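Local coordinates for protein hydrolase (Thermococcus thioreducens, PDB 6IAH) that acts as a magnesium-binding haloacid dehalogenase superfamily phosphatase of diverse substrate specificity, possibly including phosphoglycolate, at residues Asp56-Val59 with Ser60-Leu63; Arg134-Leu137 with Glu138-Ser141; Asp199-Asn202 with Asp203-Phe206. All coordinates share one frame; numbering follows the deposited sequence.

Contact 1. Residues Asp56-Val59 with Ser60-Leu63; sequences DFKV and SEAL
Val59 and Leu63, one turn apart on helix 56-68, run side by side, and the methyl CG1 of Val59 meets CD1 of Leu63 at 4.0 Å. CG1 of Val59 stands anti to the backbone N (chi1 180°), which turns this branch rather than CG2 to the leucine. Ser60 bends back on its own helix. Ser60 OG donates to Asp56 O at 2.7 Å, and Ser60 N donates to the same oxygen at 2.9 Å. The N-H comes from above the carbonyl plane while the hydroxyl is tilted 21° from it, and this one carbonyl is thus gripped twice. On another side of the helix Lys58 and Glu61 point the same way, Lys58 CD to Glu61 OE1 4.0 Å, but Lys58 NZ stays 5.9 Å from Glu61 OE1. OE2 of Glu61 makes a salt bridge to Arg89 and accepts a hydrogen bond from Val96 N, and Glu61 OE1 takes a 2.8 Å bond from water 1, which also donates weakly to Phe57 O. The helix belongs to the helical insert between strands 12-13 and 129-130, consistent with a HAD cap. Ser60 thus spends its hydroxyl inside the helix, whereas Glu61 carries its charge away from it, to Arg89 of helix 85-92.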
loop_
_atom_site.group_PDB
_atom_site.type_symbol
_atom_site.label_atom_id
_atom_site.label_comp_id
_atom_site.label_asym_id
_atom_site.label_seq_id
_atom_site.Cartn_x
_atom_site.Cartn_y
_atom_site.Cartn_z
ATOM N N ASP A 56 8.843 -0.380 2.031
ATOM C CA ASP A 56 9.574 -0.629 0.749
ATOM C C ASP A 56 11.011 -0.044 0.737
ATOM O O ASP A 56 11.771 -0.367 -0.150
ATOM C CB ASP A 56 8.759 -0.124 -0.418
ATOM C CG ASP A 56 7.581 -1.019 -0.752
ATOM O OD1 ASP A 56 7.581 -2.230 -0.422
ATOM O OD2 ASP A 56 6.634 -0.512 -1.374
ATOM N N PHE A 57 11.365 0.846 1.672
ATOM C CA PHE A 57 12.774 1.253 1.873
ATOM C C PHE A 57 13.615 0.025 2.305
ATOM O O PHE A 57 14.728 -0.204 1.846
ATOM C CB PHE A 57 12.956 2.335 2.978
ATOM C CG PHE A 57 11.975 3.485 2.921
ATOM C CD1 PHE A 57 11.678 4.108 1.717
ATOM C CD2 PHE A 57 11.417 3.994 4.090
ATOM C CE1 PHE A 57 10.788 5.186 1.649
ATOM C CE2 PHE A 57 10.550 5.083 4.041
ATOM C CZ PHE A 57 10.234 5.684 2.825
ATOM N N LYS A 58 13.017 -0.805 3.147
ATOM C CA LYS A 58 13.647 -2.031 3.630
ATOM C C LYS A 58 13.662 -3.081 2.547
ATOM O O LYS A 58 14.627 -3.789 2.428
ATOM C CB LYS A 58 12.944 -2.578 4.878
ATOM C CG LYS A 58 12.910 -1.630 6.071
ATOM C CD LYS A 58 14.322 -1.313 6.455
ATOM C CE LYS A 58 14.441 -0.225 7.516
ATOM N NZ LYS A 58 13.497 -0.418 8.643
ATOM N N VAL A 59 12.607 -3.155 1.767
ATOM C CA VAL A 59 12.585 -4.100 0.651
ATOM C C VAL A 59 13.675 -3.677 -0.328
ATOM O O VAL A 59 14.390 -4.538 -0.799
ATOM C CB VAL A 59 11.229 -4.185 -0.087
ATOM C CG1 VAL A 59 11.289 -5.204 -1.269
ATOM C CG2 VAL A 59 10.117 -4.655 0.846
ATOM N N SER A 60 13.802 -2.369 -0.607
ATOM C CA SER A 60 14.824 -1.865 -1.539
ATOM C C SER A 60 16.207 -2.266 -1.020
ATOM O O SER A 60 17.048 -2.798 -1.769
ATOM C CB SER A 60 14.720 -0.343 -1.716
ATOM O OG SER A 60 13.466 0.072 -2.250
ATOM N N GLU A 61 16.451 -2.048 0.268
ATOM C CA GLU A 61 17.717 -2.425 0.875
ATOM C C GLU A 61 18.126 -3.883 0.718
ATOM O O GLU A 61 19.274 -4.174 0.358
ATOM C CB GLU A 61 17.745 -2.038 2.392
ATOM C CG GLU A 61 19.074 -2.328 3.041
ATOM C CD GLU A 61 19.021 -1.950 4.576
ATOM O OE1 GLU A 61 18.043 -1.349 4.972
ATOM O OE2 GLU A 61 19.944 -2.277 5.323
ATOM N N ALA A 62 17.163 -4.767 0.952
ATOM C CA ALA A 62 17.323 -6.177 0.776
ATOM C C ALA A 62 17.722 -6.466 -0.684
ATOM O O ALA A 62 18.643 -7.180 -0.904
ATOM C CB ALA A 62 16.034 -6.906 1.117
ATOM N N LEU A 63 17.024 -5.868 -1.621
ATOM C CA LEU A 63 17.293 -6.156 -3.053
ATOM C C LEU A 63 18.621 -5.689 -3.543
ATOM O O LEU A 63 19.228 -6.309 -4.453
ATOM C CB LEU A 63 16.174 -5.577 -3.918
ATOM C CG LEU A 63 14.859 -6.344 -3.800
ATOM C CD1 LEU A 63 13.768 -5.509 -4.370
ATOM C CD2 LEU A 63 14.910 -7.725 -4.474
HETATM O O HOH W 1 16.429 0.760 4.121
#

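Contact 2. Residues Arg134-Leu137 with Glu138-Ser141; sequences RGLL and ERAS
Glu138 folds its side chain back over the preceding turn, CG and CD resting against Arg134 O, while Glu138 N donates to that same carbonyl at 2.9 Å. Glu138 OE1 accepts from water 2 at 3.1 Å, and the same water donates weakly to Gly135 O. That glycine carbonyl, Gly135 O, has a stronger donor in Arg139 N, 2.8 Å away. Next along, Leu136 O receives Ala140 N at 2.7 Å, and Leu137 O receives Ser141 N at 2.9 Å, a more bent bond (143° at the hydrogen). All four carbonyls of 134-137 are therefore satisfied by the i to i+4 pattern of an alpha-helix, here the short helix 134-141 that leads toward strand 145-149 of the parallel sheet. Leu136 is turned to helix 229-239, where it meets Asn230, Leu233 and Glu234. Leu136 CD2 also lies over one face of the Arg139 guanidinium, 3.5 Å from its NH1, the two side chains pointing the same way; Arg139 touches Leu237 of that helix. Leu137 packs instead on Val132, Phe166 and Phe168. Ser141 OG, held between the backbone N and the carbonyl carbon (chi1 70°), donates to Glu138 O at 2.8 Å.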
loop_
_atom_site.group_PDB
_atom_site.type_symbol
_atom_site.label_atom_id
_atom_site.label_comp_id
_atom_site.label_asym_id
_atom_site.label_seq_id
_atom_site.Cartn_x
_atom_site.Cartn_y
_atom_site.Cartn_z
ATOM N N ARG A 134 -15.758 9.168 -9.202
ATOM C CA ARG A 134 -16.081 10.169 -8.175
ATOM C C ARG A 134 -17.603 10.425 -8.065
ATOM O O ARG A 134 -18.131 10.740 -6.981
ATOM C CB ARG A 134 -15.293 11.488 -8.433
ATOM C CG ARG A 134 -15.067 11.865 -9.900
ATOM C CD ARG A 134 -14.149 13.099 -10.118
ATOM N NE ARG A 134 -14.583 13.844 -11.300
ATOM C CZ ARG A 134 -14.015 13.799 -12.509
ATOM N NH1 ARG A 134 -12.912 13.087 -12.748
ATOM N NH2 ARG A 134 -14.561 14.496 -13.493
ATOM N N GLY A 135 -18.302 10.297 -9.188
ATOM C CA GLY A 135 -19.778 10.501 -9.231
ATOM C C GLY A 135 -20.494 9.525 -8.328
ATOM O O GLY A 135 -21.443 9.900 -7.611
ATOM N N LEU A 136 -19.996 8.289 -8.261
ATOM C CA LEU A 136 -20.546 7.327 -7.292
ATOM C C LEU A 136 -20.304 7.681 -5.833
ATOM O O LEU A 136 -21.201 7.450 -4.998
ATOM C CB LEU A 136 -20.126 5.901 -7.581
ATOM C CG LEU A 136 -20.620 5.380 -8.927
ATOM C CD1 LEU A 136 -19.992 4.045 -9.304
ATOM C CD2 LEU A 136 -22.160 5.270 -8.949
ATOM N N LEU A 137 -19.131 8.215 -5.506
ATOM C CA LEU A 137 -18.839 8.567 -4.119
ATOM C C LEU A 137 -19.733 9.727 -3.717
ATOM O O LEU A 137 -20.198 9.822 -2.582
ATOM C CB LEU A 137 -17.345 8.909 -3.925
ATOM C CG LEU A 137 -16.371 7.750 -4.108
ATOM C CD1 LEU A 137 -14.955 8.224 -4.263
ATOM C CD2 LEU A 137 -16.484 6.724 -2.992
ATOM N N GLU A 138 -19.896 10.658 -4.647
ATOM C CA GLU A 138 -20.770 11.789 -4.461
ATOM C C GLU A 138 -22.180 11.300 -4.266
ATOM O O GLU A 138 -22.841 11.642 -3.273
ATOM C CB GLU A 138 -20.683 12.757 -5.635
ATOM C CG GLU A 138 -19.352 13.521 -5.732
ATOM C CD GLU A 138 -19.027 14.048 -7.169
ATOM O OE1 GLU A 138 -19.922 14.096 -8.074
ATOM O OE2 GLU A 138 -17.844 14.409 -7.417
ATOM N N ARG A 139 -22.614 10.440 -5.161
ATOM C CA ARG A 139 -23.974 9.920 -4.988
ATOM C C ARG A 139 -24.153 9.193 -3.666
ATOM O O ARG A 139 -25.136 9.451 -2.947
ATOM C CB ARG A 139 -24.359 9.018 -6.153
ATOM C CG ARG A 139 -24.653 9.817 -7.373
ATOM C CD ARG A 139 -24.650 8.910 -8.553
ATOM N NE ARG A 139 -25.654 7.852 -8.418
ATOM C CZ ARG A 139 -25.814 6.843 -9.255
ATOM N NH1 ARG A 139 -25.034 6.720 -10.306
ATOM N NH2 ARG A 139 -26.767 5.911 -9.024
ATOM N N ALA A 140 -23.178 8.334 -3.305
ATOM C CA ALA A 140 -23.297 7.536 -2.083
ATOM C C ALA A 140 -23.259 8.341 -0.819
ATOM O O ALA A 140 -23.933 7.970 0.129
ATOM C CB ALA A 140 -22.265 6.485 -2.032
ATOM N N SER A 141 -22.499 9.453 -0.824
ATOM C CA SER A 141 -22.308 10.314 0.373
ATOM C C SER A 141 -23.585 10.947 0.812
ATOM O O SER A 141 -23.718 11.342 2.006
ATOM C CB SER A 141 -21.213 11.408 0.107
ATOM O OG SER A 141 -21.715 12.370 -0.835
HETATM O O HOH W 2 -22.708 12.885 -8.609
#

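Contact 3. Residues Asp199-Asn202 with Asp203-Phe206; sequences DTIN and DELF. With MG (magnesium ion), chain B.
The carboxylates of Asp199 and Asp203 are turned 42° against each other, and Asp203 OD2 collects donors from both faces of its plane. Asp199 N and Thr200 N each lie 3.1 Å from Asp203 OD2, on its anti side but some 25° out of the plane, on opposite faces. Water 4 adds a third donor to OD2. At the other end of the Asp203 carboxylate, OD1 makes a salt bridge to Lys179. Asp199 OD1 binds magnesium at 2.0 Å, and Asp199 OD2 accepts from water 3, another ligand of the ion. CG of Asp199 sits between its backbone N and carbonyl carbon (chi1 68°), the rotation that brings OD1 to the metal. Asp6 OD2, Asp8 O and water 6 are further ligands; in this model Asp203 is not a direct ligand and meets the ion through water 4, 2.1 Å from the magnesium. Asp199 with Asp203 four residues on is consistent with motif IV of the HAD superfamily, set where strand 194-198 gives way to helix 201-213 in a beta-alpha-beta unit. Thr200 is the N-cap, and with Asp203 it forms a capping box: Asp203 N donates weakly to Thr200 OG1 at 3.5 Å, the Thr200 N bond already on OD2 being the other half. One turn on, Leu205 N binds Ile201 O and Phe206 N binds Asn202 O, both at 2.9 Å. The Phe206 ring meets Tyr196 edge-to-face, while Glu204 OE2 makes a salt bridge to Arg224.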
loop_
_atom_site.group_PDB
_atom_site.type_symbol
_atom_site.label_atom_id
_atom_site.label_comp_id
_atom_site.label_asym_id
_atom_site.label_seq_id
_atom_site.Cartn_x
_atom_site.Cartn_y
_atom_site.Cartn_z
ATOM N N ASP A 199 -9.410 -5.552 -1.125
ATOM C CA ASP A 199 -8.902 -6.377 -2.265
ATOM C C ASP A 199 -8.015 -7.561 -1.796
ATOM O O ASP A 199 -7.678 -8.371 -2.586
ATOM C CB ASP A 199 -8.177 -5.477 -3.251
ATOM C CG ASP A 199 -6.884 -4.891 -2.707
ATOM O OD1 ASP A 199 -6.849 -4.226 -1.624
ATOM O OD2 ASP A 199 -5.852 -5.061 -3.382
ATOM N N THR A 200 -7.635 -7.656 -0.520
ATOM C CA THR A 200 -6.699 -8.701 -0.108
ATOM C C THR A 200 -7.208 -9.509 1.050
ATOM O O THR A 200 -8.118 -9.091 1.736
ATOM C CB THR A 200 -5.311 -8.149 0.281
ATOM O OG1 THR A 200 -5.406 -7.340 1.466
ATOM C CG2 THR A 200 -4.684 -7.444 -0.856
ATOM N N ILE A 201 -6.533 -10.637 1.317
ATOM C CA ILE A 201 -6.857 -11.479 2.485
ATOM C C ILE A 201 -6.626 -10.735 3.804
ATOM O O ILE A 201 -7.312 -10.983 4.770
ATOM C CB ILE A 201 -6.001 -12.788 2.467
ATOM C CG1 ILE A 201 -6.279 -13.643 1.192
ATOM C CG2 ILE A 201 -6.200 -13.630 3.711
ATOM C CD1 ILE A 201 -7.696 -14.159 1.022
ATOM N N ASN A 202 -5.624 -9.871 3.857
ATOM C CA ASN A 202 -5.373 -9.082 5.067
ATOM C C ASN A 202 -6.564 -8.194 5.413
ATOM O O ASN A 202 -6.871 -8.003 6.597
ATOM C CB ASN A 202 -4.056 -8.260 4.983
ATOM C CG ASN A 202 -3.591 -7.778 6.374
ATOM O OD1 ASN A 202 -3.697 -6.629 6.694
ATOM N ND2 ASN A 202 -3.073 -8.688 7.187
ATOM N N ASP A 203 -7.227 -7.666 4.402
ATOM C CA ASP A 203 -8.479 -6.925 4.586
ATOM C C ASP A 203 -9.591 -7.794 5.174
ATOM O O ASP A 203 -10.344 -7.378 6.084
ATOM C CB ASP A 203 -8.947 -6.297 3.269
ATOM C CG ASP A 203 -7.980 -5.240 2.740
ATOM O OD1 ASP A 203 -7.430 -4.421 3.540
ATOM O OD2 ASP A 203 -7.744 -5.251 1.506
ATOM N N GLU A 204 -9.656 -9.028 4.689
ATOM C CA GLU A 204 -10.629 -10.005 5.189
ATOM C C GLU A 204 -10.396 -10.340 6.646
ATOM O O GLU A 204 -11.326 -10.287 7.483
ATOM C CB GLU A 204 -10.594 -11.277 4.345
ATOM C CG GLU A 204 -11.774 -12.181 4.635
ATOM C CD GLU A 204 -12.153 -13.046 3.451
ATOM O OE1 GLU A 204 -11.206 -13.522 2.845
ATOM O OE2 GLU A 204 -13.376 -13.215 3.123
ATOM N N LEU A 205 -9.119 -10.543 6.978
ATOM C CA LEU A 205 -8.698 -10.796 8.351
ATOM C C LEU A 205 -9.006 -9.651 9.280
ATOM O O LEU A 205 -9.472 -9.845 10.467
ATOM C CB LEU A 205 -7.192 -11.104 8.355
ATOM C CG LEU A 205 -6.466 -11.252 9.672
ATOM C CD1 LEU A 205 -7.104 -12.229 10.686
ATOM C CD2 LEU A 205 -5.027 -11.651 9.384
ATOM N N PHE A 206 -8.723 -8.430 8.788
ATOM C CA PHE A 206 -9.084 -7.210 9.507
ATOM C C PHE A 206 -10.531 -7.271 10.037
ATOM O O PHE A 206 -10.854 -6.942 11.233
ATOM C CB PHE A 206 -8.843 -6.025 8.525
ATOM C CG PHE A 206 -9.309 -4.671 8.969
ATOM C CD1 PHE A 206 -9.042 -4.183 10.253
ATOM C CD2 PHE A 206 -9.914 -3.811 8.038
ATOM C CE1 PHE A 206 -9.388 -2.895 10.608
ATOM C CE2 PHE A 206 -10.248 -2.505 8.407
ATOM C CZ PHE A 206 -10.018 -2.074 9.701
HETATM MG MG MG B . -5.514 -2.909 -0.835
HETATM O O HOH W 3 -4.087 -3.754 -1.940
HETATM O O HOH W 4 -5.546 -4.295 0.756
HETATM O O HOH W 5 -4.502 -5.038 5.078
HETATM O O HOH W 6 -4.173 -1.761 0.103
#

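All three contacts are local, and none touches another; contacts 1 and 2 lie within one helix each, while contact 3 spans the loop and first turn of helix 201-213. Contact 3 holds a magnesium ligand. Contact 1 lies in the helical insert, its centre 24 Å from that of contact 3, yet its Asp56 side chain comes within about 8 Å of that of Asp8 and about 12 Å of a bound magnesium. Contact 2 is on the opposite side of the chain's centre from contact 1, 38 Å between centres; its Leu137 side chain is about 12 Å from that of Asp6. Contacts 2 and 3 belong to helices of the sheet-bearing part, their nearest atoms about 14 Å apart.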